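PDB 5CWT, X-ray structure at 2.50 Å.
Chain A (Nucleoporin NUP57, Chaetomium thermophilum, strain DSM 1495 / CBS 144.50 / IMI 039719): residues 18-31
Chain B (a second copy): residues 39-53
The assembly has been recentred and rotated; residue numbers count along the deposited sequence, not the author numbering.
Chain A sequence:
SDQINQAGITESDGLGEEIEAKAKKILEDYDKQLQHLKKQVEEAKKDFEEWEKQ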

# COMPACT_ATOMS: atom_id res chain seq x y z
N GLU A 18 -13.45 -9.48 -21.47
CA GLU A 18 -14.24 -9.49 -20.25
C GLU A 18 -13.38 -9.95 -19.07
O GLU A 18 -13.45 -9.39 -17.98
N ILE A 19 -12.56 -10.97 -19.31
CA ILE A 19 -11.59 -11.44 -18.33
C ILE A 19 -10.62 -10.31 -18.00
O ILE A 19 -10.35 -10.02 -16.84
N GLU A 20 -10.09 -9.69 -19.05
CA GLU A 20 -9.16 -8.57 -18.91
C GLU A 20 -9.77 -7.45 -18.07
O GLU A 20 -9.10 -6.87 -17.22
N ALA A 21 -11.04 -7.16 -18.33
CA ALA A 21 -11.74 -6.10 -17.61
C ALA A 21 -11.83 -6.40 -16.11
O ALA A 21 -11.60 -5.52 -15.29
N LYS A 22 -12.15 -7.65 -15.78
CA LYS A 22 -12.25 -8.06 -14.38
C LYS A 22 -10.89 -8.01 -13.71
O LYS A 22 -10.76 -7.54 -12.58
N ALA A 23 -9.87 -8.53 -14.39
CA ALA A 23 -8.53 -8.57 -13.83
C ALA A 23 -8.04 -7.17 -13.52
O ALA A 23 -7.33 -6.96 -12.53
N LYS A 24 -8.41 -6.21 -14.35
CA LYS A 24 -8.09 -4.81 -14.10
C LYS A 24 -8.91 -4.28 -12.92
O LYS A 24 -8.42 -3.46 -12.14
N LYS A 25 -10.14 -4.75 -12.79
CA LYS A 25 -11.01 -4.34 -11.69
C LYS A 25 -10.46 -4.83 -10.35
O LYS A 25 -10.45 -4.10 -9.36
N ILE A 26 -10.01 -6.09 -10.33
CA ILE A 26 -9.43 -6.68 -9.13
C ILE A 26 -8.21 -5.89 -8.67
O ILE A 26 -8.04 -5.64 -7.47
N LEU A 27 -7.37 -5.49 -9.61
CA LEU A 27 -6.16 -4.74 -9.30
C LEU A 27 -6.49 -3.33 -8.82
O LEU A 27 -5.77 -2.77 -7.99
N GLU A 28 -7.56 -2.76 -9.34
CA GLU A 28 -8.00 -1.44 -8.91
C GLU A 28 -8.50 -1.47 -7.47
O GLU A 28 -8.15 -0.60 -6.67
N ASP A 29 -9.30 -2.49 -7.14
CA ASP A 29 -9.78 -2.67 -5.78
C ASP A 29 -8.62 -2.94 -4.84
O ASP A 29 -8.56 -2.41 -3.73
N TYR A 30 -7.69 -3.77 -5.30
CA TYR A 30 -6.49 -4.10 -4.54
C TYR A 30 -5.70 -2.83 -4.23
O TYR A 30 -5.30 -2.61 -3.09
N ASP A 31 -5.49 -2.00 -5.25
CA ASP A 31 -4.76 -0.75 -5.08
C ASP A 31 -5.47 0.18 -4.10
O ASP A 31 -4.83 0.86 -3.30
N LYS B 39 5.68 -0.69 -2.37
CA LYS B 39 6.19 -1.78 -3.18
C LYS B 39 5.03 -2.52 -3.85
O LYS B 39 5.03 -2.72 -5.06
N GLN B 40 4.04 -2.90 -3.04
CA GLN B 40 2.88 -3.62 -3.54
C GLN B 40 2.07 -2.78 -4.53
O GLN B 40 1.52 -3.32 -5.49
N VAL B 41 1.99 -1.48 -4.28
CA VAL B 41 1.30 -0.58 -5.20
C VAL B 41 2.01 -0.60 -6.55
O VAL B 41 1.36 -0.54 -7.59
N GLU B 42 3.33 -0.69 -6.51
CA GLU B 42 4.12 -0.72 -7.74
C GLU B 42 3.95 -2.06 -8.45
O GLU B 42 3.89 -2.11 -9.68
N GLU B 43 3.88 -3.14 -7.68
CA GLU B 43 3.62 -4.46 -8.23
C GLU B 43 2.24 -4.51 -8.87
O GLU B 43 2.06 -5.06 -9.95
N ALA B 44 1.25 -3.93 -8.19
CA ALA B 44 -0.10 -3.88 -8.72
C ALA B 44 -0.14 -3.03 -9.98
O ALA B 44 -0.95 -3.27 -10.88
N LYS B 45 0.74 -2.04 -10.05
CA LYS B 45 0.78 -1.14 -11.19
C LYS B 45 1.30 -1.86 -12.43
O LYS B 45 0.73 -1.73 -13.51
N LYS B 46 2.38 -2.62 -12.27
CA LYS B 46 2.99 -3.31 -13.40
C LYS B 46 2.11 -4.45 -13.89
O LYS B 46 2.11 -4.78 -15.08
N ASP B 47 1.35 -5.06 -12.98
CA ASP B 47 0.38 -6.09 -13.36
C ASP B 47 -0.75 -5.47 -14.17
O ASP B 47 -1.23 -6.07 -15.13
N PHE B 48 -1.18 -4.28 -13.76
CA PHE B 48 -2.26 -3.58 -14.44
C PHE B 48 -1.84 -3.18 -15.85
O PHE B 48 -2.62 -3.29 -16.79
N GLU B 49 -0.60 -2.72 -15.99
CA GLU B 49 -0.07 -2.34 -17.29
C GLU B 49 0.07 -3.56 -18.19
O GLU B 49 -0.07 -3.46 -19.41
N GLU B 50 0.33 -4.72 -17.59
CA GLU B 50 0.48 -5.95 -18.36
C GLU B 50 -0.86 -6.48 -18.86
O GLU B 50 -0.92 -7.14 -19.90
N TRP B 51 -1.93 -6.18 -18.13
CA TRP B 51 -3.27 -6.57 -18.54
C TRP B 51 -3.76 -5.68 -19.68
O TRP B 51 -4.62 -6.07 -20.47
N GLU B 52 -3.19 -4.48 -19.77
CA GLU B 52 -3.47 -3.57 -20.87
C GLU B 52 -2.58 -3.92 -22.06
O GLU B 52 -2.47 -3.15 -23.01
N LYS B 53 -1.95 -5.10 -21.99
CA LYS B 53 -1.07 -5.60 -23.04
C LYS B 53 0.22 -4.78 -23.11
O LYS B 53 1.24 -5.26 -23.60

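At the centre of the contact L27(A) points toward chain B and acts as a knob, seated in the hole formed by A44(B), D47(B), F48(B) and W51(B). Its chi1 is m and chi2 is t. L27(A) CD2 lies 4.1 Å from A44(B) CB, while L27(A) CD1 lies 3.6 Å from W51(B) CD1 and 4.2 Å from F48(B) CB. The branched leucine fills the hole, its two methyls reaching different neighbours, and the CA atoms of L27(A) and A44(B) are 6.1 Å apart. The two helices, from two copies of Nucleoporin NUP57, lie side by side, nearly antiparallel at 165°, with axes that approach to 9.6 Å; the helical repeat brings residues three or four apart to the same face.

W51(B) returns the arrangement. With chi1 m and chi2 at 109°, it is a knob among E20(A), A23(A), K24(A) and L27(A), and it has the largest area covered by the other stretch of any residue here. A23(A) CB sits over one face of the indole, 3.4 Å from the centroid of the six-membered ring of W51(B) and 18° off its normal, a CH-pi contact. Alanine suits this place because its short methyl allows the broad ring to lie close to the helix. Farther out along the ring, I19(A) CG2 only grazes W51(B) CH2 at 4.5 Å.

F48(B), chi1 t, leaves its backbone sideways, but the end of its side chain comes nearer to chain A. The ring presents its edge to L27(A) CB, and F48(B) CE1 lies 3.5 Å from K24(A) CB. Lysine serves well here: its aliphatic stem packs, with K24(A) CG 3.9 Å from W51(B) CB, while its amine reaches back along its own helix to E20(A), where K24(A) NZ and E20(A) OE2 form a long salt bridge of 3.6 Å. E20(A), chi1 and chi2 both t, extends toward the end of the chain B helix; E20(A) OE2 stands 3.2 Å from W51(B) O, but both are acceptors and no hydrogen bond joins them.

At the other end Y30(A), chi1 t, points toward chain B and combines two roles. Y30(A) CD2 lies 3.7 Å from A44(B) CB, extending the apolar packing, and Y30(A) OH donates to Q40(B) OE1 at 3.0 Å, the only hydrogen bond between the stretches. Q40(B), chi1 m and chi2 t, also uses NE2 elsewhere in the structure. Nearby, D31(A) OD1 approaches V41(B) CG1 at 3.5 Å, a van der Waals contact at the polar margin.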

# COMPACT_ATOMS: atom_id res chain seq x y z
CB GLU A 18 -15.46 -10.39 -20.41
CG GLU A 18 -16.52 -10.23 -19.32
CD GLU A 18 -16.53 -11.38 -18.32
OE1 GLU A 18 -15.47 -12.01 -18.10
OE2 GLU A 18 -17.61 -11.65 -17.75
CB ILE A 19 -10.80 -12.65 -18.86
CG1 ILE A 19 -11.73 -13.84 -19.08
CG2 ILE A 19 -9.68 -13.05 -17.90
CD1 ILE A 19 -11.17 -14.89 -20.02
CB GLU A 20 -8.77 -8.04 -20.29
CG GLU A 20 -7.83 -6.85 -20.27
CD GLU A 20 -7.51 -6.34 -21.66
OE1 GLU A 20 -7.44 -7.17 -22.60
OE2 GLU A 20 -7.34 -5.11 -21.82
CB ALA A 21 -13.13 -5.91 -18.18
CB LYS A 22 -12.79 -9.48 -14.28
CG LYS A 22 -14.25 -9.62 -14.63
CD LYS A 22 -14.68 -11.07 -14.55
CE LYS A 22 -16.15 -11.23 -14.84
NZ LYS A 22 -17.01 -10.54 -13.83
CB ALA A 23 -7.59 -9.25 -14.79
CB LYS A 24 -8.33 -3.97 -15.35
CG LYS A 24 -7.27 -4.18 -16.43
CD LYS A 24 -7.43 -3.20 -17.58
CE LYS A 24 -8.72 -3.41 -18.34
NZ LYS A 24 -8.76 -2.62 -19.60
CB LYS A 25 -12.43 -4.84 -11.91
CG LYS A 25 -13.41 -4.52 -10.77
CD LYS A 25 -13.53 -3.03 -10.53
CE LYS A 25 -14.53 -2.72 -9.44
NZ LYS A 25 -14.61 -1.27 -9.13
CB ILE A 26 -9.03 -8.15 -9.38
CG1 ILE A 26 -10.28 -9.00 -9.59
CG2 ILE A 26 -8.21 -8.70 -8.22
CD1 ILE A 26 -10.00 -10.42 -10.06
CB LEU A 27 -5.24 -4.69 -10.51
CG LEU A 27 -4.44 -5.97 -10.75
CD1 LEU A 27 -3.90 -6.02 -12.17
CD2 LEU A 27 -3.30 -6.07 -9.74
CB GLU A 28 -9.10 -0.92 -9.84
CG GLU A 28 -8.58 -0.45 -11.19
CD GLU A 28 -9.69 -0.24 -12.21
OE1 GLU A 28 -10.87 -0.50 -11.88
OE2 GLU A 28 -9.38 0.18 -13.34
CB ASP A 29 -10.77 -3.84 -5.71
CG ASP A 29 -12.01 -3.60 -6.55
OD1 ASP A 29 -12.30 -2.43 -6.89
OD2 ASP A 29 -12.71 -4.59 -6.87
CB TYR A 30 -5.65 -5.09 -5.35
CG TYR A 30 -4.33 -5.48 -4.72
CD1 TYR A 30 -4.25 -5.89 -3.40
CD2 TYR A 30 -3.16 -5.47 -5.47
CE1 TYR A 30 -3.04 -6.26 -2.84
CE2 TYR A 30 -1.95 -5.84 -4.92
CZ TYR A 30 -1.89 -6.24 -3.61
OH TYR A 30 -0.68 -6.60 -3.07
CB ASP A 31 -4.61 -0.04 -6.42
CG ASP A 31 -3.80 1.23 -6.32
OD1 ASP A 31 -2.71 1.20 -5.71
OD2 ASP A 31 -4.25 2.28 -6.84
CB LYS B 39 7.00 -2.75 -2.31
CG LYS B 39 7.58 -3.94 -3.06
CD LYS B 39 8.36 -4.84 -2.12
CE LYS B 39 9.00 -6.00 -2.86
NZ LYS B 39 9.83 -6.85 -1.96
CB GLN B 40 1.97 -4.03 -2.38
CG GLN B 40 2.52 -5.16 -1.54
CD GLN B 40 1.62 -5.48 -0.38
OE1 GLN B 40 0.74 -6.34 -0.48
NE2 GLN B 40 1.82 -4.79 0.74
CB VAL B 41 1.25 0.87 -4.66
CG1 VAL B 41 0.74 1.84 -5.72
CG2 VAL B 41 0.37 0.94 -3.43
CB GLU B 42 5.60 -0.46 -7.44
CG GLU B 42 6.40 0.01 -8.65
CD GLU B 42 5.91 1.35 -9.19
OE1 GLU B 42 5.23 2.08 -8.44
OE2 GLU B 42 6.21 1.66 -10.36
CB GLU B 43 3.72 -5.53 -7.14
CG GLU B 43 5.12 -5.75 -6.62
CD GLU B 43 5.20 -6.89 -5.62
OE1 GLU B 43 4.24 -7.69 -5.56
OE2 GLU B 43 6.22 -6.99 -4.90
CB ALA B 44 -1.06 -3.32 -7.67
CB LYS B 45 1.67 0.07 -10.87
CG LYS B 45 1.37 1.29 -11.72
CD LYS B 45 0.89 2.46 -10.87
CE LYS B 45 2.04 3.13 -10.13
NZ LYS B 45 1.55 4.13 -9.14
CB LYS B 46 4.40 -3.81 -13.04
CG LYS B 46 4.45 -5.12 -12.27
CD LYS B 46 5.88 -5.45 -11.83
CE LYS B 46 5.93 -6.69 -10.95
NZ LYS B 46 7.31 -7.02 -10.51
CB ASP B 47 -0.19 -6.77 -12.12
CG ASP B 47 0.77 -7.75 -11.49
OD1 ASP B 47 1.53 -8.42 -12.22
OD2 ASP B 47 0.78 -7.85 -10.24
CB PHE B 48 -2.64 -2.33 -13.64
CG PHE B 48 -3.85 -1.61 -14.16
CD1 PHE B 48 -5.12 -2.05 -13.84
CD2 PHE B 48 -3.71 -0.49 -14.96
CE1 PHE B 48 -6.23 -1.38 -14.31
CE2 PHE B 48 -4.82 0.18 -15.43
CZ PHE B 48 -6.09 -0.27 -15.11
CB GLU B 49 1.29 -1.65 -17.13
CG GLU B 49 1.22 -0.30 -16.44
CD GLU B 49 2.58 0.23 -16.04
OE1 GLU B 49 3.59 -0.28 -16.58
OE2 GLU B 49 2.65 1.15 -15.20
CB GLU B 50 1.19 -7.01 -17.53
CG GLU B 50 1.55 -8.26 -18.32
CD GLU B 50 2.44 -9.21 -17.54
OE1 GLU B 50 3.05 -8.77 -16.55
OE2 GLU B 50 2.51 -10.40 -17.91
CB TRP B 51 -4.25 -6.48 -17.37
CG TRP B 51 -4.25 -7.70 -16.51
CD1 TRP B 51 -3.75 -7.82 -15.25
CD2 TRP B 51 -4.77 -8.99 -16.86
NE1 TRP B 51 -3.93 -9.10 -14.79
CE2 TRP B 51 -4.56 -9.83 -15.76
CE3 TRP B 51 -5.40 -9.50 -18.00
CZ2 TRP B 51 -4.95 -11.17 -15.76
CZ3 TRP B 51 -5.79 -10.82 -18.00
CH2 TRP B 51 -5.57 -11.64 -16.89
CB GLU B 52 -3.22 -2.12 -20.44
CG GLU B 52 -4.13 -1.64 -19.32
CD GLU B 52 -3.73 -0.28 -18.77
OE1 GLU B 52 -2.78 -0.23 -17.96
OE2 GLU B 52 -4.35 0.73 -19.14
CB LYS B 53 -1.78 -5.61 -24.40
CG LYS B 53 -1.03 -6.39 -25.46
CD LYS B 53 -1.83 -6.49 -26.75
CE LYS B 53 -2.30 -5.12 -27.23
NZ LYS B 53 -2.64 -5.11 -28.67